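Local coordinates for 4-phosphoerythronate dehydrogenase (PDB 4PRL) that catalyses the NAD-dependent interconversion of D-lactate and pyruvate as a D-isomer-specific 2-hydroxyacid dehydrogenase, at the interface of chains A and B. Residues are numbered along the deposited sequence; one frame, centred on the assembly and turned at random. Chains: chain A/B, 4-phosphoerythronate dehydrogenase.

Contact 1: the interface of chains A and B. Residues chain A 267-270, 272, 294; chain B 131-133.
A loop of the NAD-binding domain, A:Tyr267 to A:Val272, receives the segment B:Gly131 to B:Phe133 in a short antiparallel pairing of two loops. A:Phe269 N gives a hydrogen bond to B:Phe133 O at 2.7 Å. In return B:Phe133 N donates to A:Lys270 O at 2.7 Å. Farther along, A:Val272 N bonds to B:Gly131 O at 3.0 Å. The B:Phe133 side chain carries the apolar part. Its CG lies beside its own backbone N (chi1 -60°), which turns the ring back over the A loop. A:Tyr267 meets it edge-to-face, planes at 89°, with CD2 of the tyrosine 3.6 Å above the centre of the B:Phe133 ring. The A:Lys270 carbonyl oxygen lies at that ring's edge, in its plane, and A:Val272 CG2 approaches the rim atom B:Phe133 CE1 at 3.9 Å. Behind, A:Phe268 CD1 leans on one face of the tyrosine ring, and A:Pro294 CA packs in turn on a face of the A:Phe268 ring, a second shell that backs A:Tyr267. With an alanine in place of B:Phe133, the A:Tyr267 edge would probably lose the ring face it rests on, leaving a gap beside A:Val272 CG2 and the tyrosine freer to turn. In the fold, the A loop links 3-10 helices 264-266 and 274-276, and the B segment follows helix 121-129.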
# COMPACT_ATOMS: atom_id res chain seq x y z
N TYR A 267 -24.45 -24.99 -18.25
CA TYR A 267 -25.37 -23.90 -17.94
C TYR A 267 -24.77 -22.53 -17.77
O TYR A 267 -25.49 -21.56 -17.90
CB TYR A 267 -26.22 -24.23 -16.71
CG TYR A 267 -25.46 -24.41 -15.43
CD1 TYR A 267 -24.69 -25.56 -15.22
CD2 TYR A 267 -25.52 -23.47 -14.41
CE1 TYR A 267 -23.99 -25.75 -14.06
CE2 TYR A 267 -24.83 -23.67 -13.23
CZ TYR A 267 -24.06 -24.82 -13.07
OH TYR A 267 -23.36 -25.07 -11.91
N PHE A 268 -23.47 -22.42 -17.48
CA PHE A 268 -22.83 -21.10 -17.47
C PHE A 268 -22.84 -20.49 -18.88
O PHE A 268 -22.55 -21.18 -19.85
CB PHE A 268 -21.40 -21.16 -16.93
CG PHE A 268 -21.30 -21.10 -15.43
CD1 PHE A 268 -22.34 -21.53 -14.62
CD2 PHE A 268 -20.15 -20.63 -14.83
CE1 PHE A 268 -22.22 -21.48 -13.23
CE2 PHE A 268 -20.01 -20.57 -13.46
CZ PHE A 268 -21.05 -21.00 -12.65
N PHE A 269 -23.15 -19.20 -18.94
CA PHE A 269 -23.30 -18.45 -20.18
C PHE A 269 -24.58 -18.73 -20.96
O PHE A 269 -24.60 -18.55 -22.17
CB PHE A 269 -22.07 -18.60 -21.06
CG PHE A 269 -20.81 -18.25 -20.37
CD1 PHE A 269 -20.69 -17.02 -19.70
CD2 PHE A 269 -19.75 -19.12 -20.36
CE1 PHE A 269 -19.53 -16.68 -19.05
CE2 PHE A 269 -18.58 -18.78 -19.71
CZ PHE A 269 -18.47 -17.56 -19.05
N LYS A 270 -25.65 -19.14 -20.26
CA LYS A 270 -26.90 -19.54 -20.90
C LYS A 270 -28.14 -19.11 -20.14
O LYS A 270 -28.07 -18.71 -18.97
CB LYS A 270 -26.92 -21.05 -21.07
CG LYS A 270 -26.20 -21.50 -22.31
CD LYS A 270 -25.60 -22.88 -22.16
CE LYS A 270 -24.68 -23.17 -23.33
NZ LYS A 270 -24.11 -24.54 -23.23
N VAL A 272 -31.69 -20.86 -19.04
CA VAL A 272 -32.15 -22.21 -18.90
C VAL A 272 -33.29 -22.31 -17.91
O VAL A 272 -33.51 -21.42 -17.10
CB VAL A 272 -31.03 -23.13 -18.40
CG1 VAL A 272 -29.90 -23.16 -19.41
CG2 VAL A 272 -30.54 -22.71 -17.02
N PRO A 294 -21.24 -16.42 -12.29
CA PRO A 294 -21.14 -17.26 -13.46
C PRO A 294 -19.89 -17.00 -14.25
O PRO A 294 -19.95 -16.42 -15.33
CB PRO A 294 -22.37 -16.85 -14.28
CG PRO A 294 -22.72 -15.48 -13.81
CD PRO A 294 -21.94 -15.16 -12.58
N GLY B 131 -32.60 -18.29 -13.97
CA GLY B 131 -32.06 -19.14 -15.04
C GLY B 131 -31.09 -18.46 -15.99
O GLY B 131 -30.60 -19.08 -16.94
N ASP B 132 -30.79 -17.19 -15.74
CA ASP B 132 -29.87 -16.45 -16.59
C ASP B 132 -28.42 -16.46 -16.06
O ASP B 132 -28.08 -15.78 -15.06
CB ASP B 132 -30.38 -15.02 -16.76
CG ASP B 132 -29.73 -14.31 -17.92
OD1 ASP B 132 -28.66 -14.76 -18.42
OD2 ASP B 132 -30.31 -13.28 -18.33
N PHE B 133 -27.57 -17.25 -16.75
CA PHE B 133 -26.14 -17.38 -16.41
C PHE B 133 -25.26 -16.71 -17.44
O PHE B 133 -24.09 -17.05 -17.61
CB PHE B 133 -25.75 -18.86 -16.24
CG PHE B 133 -26.51 -19.55 -15.14
CD1 PHE B 133 -27.78 -20.06 -15.38
CD2 PHE B 133 -25.96 -19.69 -13.88
CE1 PHE B 133 -28.50 -20.69 -14.37
CE2 PHE B 133 -26.67 -20.33 -12.87
CZ PHE B 133 -27.94 -20.83 -13.12

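Contact 2: the interface of chains A and B. Residues chain A 105, 108-109, 112, 296-297, 299-300; chain B 119.
The end of helix 103-118 of chain B, where B:Arg119 begins a loop, meets the same helix of chain A and the A:Ser296 to A:Thr300 loop leading into helix 301-320. In D-2-hydroxyacid dehydrogenases this loop directly follows the catalytic histidine, which sits between A:Pro294 and A:Ser296. B:Arg119 reaches across, and its chain folds twice, about CB-CG and CG-CD (-53° and -56°), which brings the guanidinium between helix 103-118 and the A:Ser296 to A:Thr300 loop, where it joins two backbone carbonyls. B:Arg119 NH1 donates to A:Ala105 O at 2.9 Å, in the first turns of the helix, with the oxygen tilted from the guanidinium plane. B:Arg119 NH2 donates to A:Ala297 O at 2.8 Å; that oxygen lies in the guanidinium plane, although the nitrogen stands above the carbonyl plane. Holding the group at both ends restricts its rotation. A:Met109 lies over one face, its CB 3.9 Å above the plane and offset toward the rim, while its SD bends back to within 4.1 Å of B:Arg119 NE. Lower on the arginine chain, A:Thr112 CG2 touches CG of B:Arg119 at 4.0 Å. The threonine is held in place by its hydroxyl OG1, which donates to A:Glu108 O at 2.7 Å within the helix. A:Glu108 OE1 stays 4.7 Å from B:Arg119 NH1, too far for a salt bridge, though the opposite charge may still steady the arginine.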
# COMPACT_ATOMS: atom_id res chain seq x y z
N ALA A 105 -8.74 -7.67 -12.65
CA ALA A 105 -10.19 -7.93 -12.75
C ALA A 105 -10.54 -9.10 -11.87
O ALA A 105 -11.43 -9.04 -11.03
CB ALA A 105 -10.59 -8.27 -14.19
N GLU A 108 -9.64 -9.01 -8.06
CA GLU A 108 -10.58 -8.19 -7.32
C GLU A 108 -11.90 -8.88 -7.08
O GLU A 108 -12.52 -8.67 -6.05
CB GLU A 108 -10.81 -6.83 -8.00
CG GLU A 108 -9.61 -5.91 -7.85
CD GLU A 108 -9.79 -4.58 -8.55
OE1 GLU A 108 -10.93 -4.16 -8.72
OE2 GLU A 108 -8.79 -3.95 -8.92
N MET A 109 -12.34 -9.71 -8.02
CA MET A 109 -13.48 -10.59 -7.75
C MET A 109 -13.14 -11.49 -6.54
O MET A 109 -13.91 -11.58 -5.58
CB MET A 109 -13.87 -11.42 -8.98
CG MET A 109 -15.15 -12.24 -8.80
SD MET A 109 -16.62 -11.22 -8.50
CE MET A 109 -17.74 -11.92 -9.70
N THR A 112 -13.09 -9.41 -3.35
CA THR A 112 -14.46 -8.98 -3.08
C THR A 112 -15.28 -10.08 -2.43
O THR A 112 -15.86 -9.87 -1.36
CB THR A 112 -15.15 -8.52 -4.38
OG1 THR A 112 -14.49 -7.35 -4.85
CG2 THR A 112 -16.57 -8.13 -4.13
N SER A 296 -17.71 -14.81 -14.06
CA SER A 296 -17.64 -13.41 -14.47
C SER A 296 -16.51 -12.60 -13.81
O SER A 296 -16.52 -11.38 -13.89
CB SER A 296 -18.98 -12.73 -14.20
OG SER A 296 -19.33 -12.82 -12.83
N ALA A 297 -15.54 -13.25 -13.17
CA ALA A 297 -14.45 -12.50 -12.56
C ALA A 297 -13.71 -11.63 -13.60
O ALA A 297 -13.28 -10.53 -13.29
CB ALA A 297 -13.47 -13.44 -11.87
N PHE A 299 -14.92 -10.05 -16.06
CA PHE A 299 -15.82 -9.13 -16.77
C PHE A 299 -15.79 -7.67 -16.27
O PHE A 299 -16.64 -7.23 -15.47
CB PHE A 299 -17.24 -9.74 -16.70
CG PHE A 299 -18.23 -9.16 -17.67
CD1 PHE A 299 -17.90 -8.92 -19.00
CD2 PHE A 299 -19.54 -8.92 -17.26
CE1 PHE A 299 -18.85 -8.41 -19.87
CE2 PHE A 299 -20.49 -8.41 -18.13
CZ PHE A 299 -20.14 -8.16 -19.42
N THR A 300 -14.78 -6.93 -16.73
CA THR A 300 -14.72 -5.49 -16.57
C THR A 300 -14.61 -4.84 -17.94
O THR A 300 -14.42 -5.51 -18.95
CB THR A 300 -13.50 -5.08 -15.77
OG1 THR A 300 -12.33 -5.61 -16.39
CG2 THR A 300 -13.57 -5.59 -14.36
N ARG B 119 -19.15 -5.17 -8.21
CA ARG B 119 -19.02 -6.36 -9.00
C ARG B 119 -20.37 -6.95 -9.34
O ARG B 119 -20.44 -7.90 -10.11
CB ARG B 119 -18.21 -7.38 -8.23
CG ARG B 119 -16.78 -6.94 -7.93
CD ARG B 119 -16.01 -6.50 -9.16
NE ARG B 119 -15.99 -7.52 -10.19
CZ ARG B 119 -14.91 -7.92 -10.86
NH1 ARG B 119 -13.74 -7.37 -10.64
NH2 ARG B 119 -15.03 -8.87 -11.78

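The centres of the C-alpha atoms of contact 1 and contact 2 lie about 17 Å apart on one two-fold interface, so each recurs with the chains exchanged. They share no residue, but two stretches join them: in chain A, A:Pro294 of contact 1 and A:Ser296 of contact 2 flank the catalytic histidine, and in chain B, helix 121-129 runs from just after B:Arg119 to just before B:Gly131. Contact 2, and to a lesser degree A:Pro294 of contact 1, ties the stretch around that histidine to the neighbouring subunit, so dimerisation, typical of this family, may help to shape the active site; the deposited assembly holds four copies.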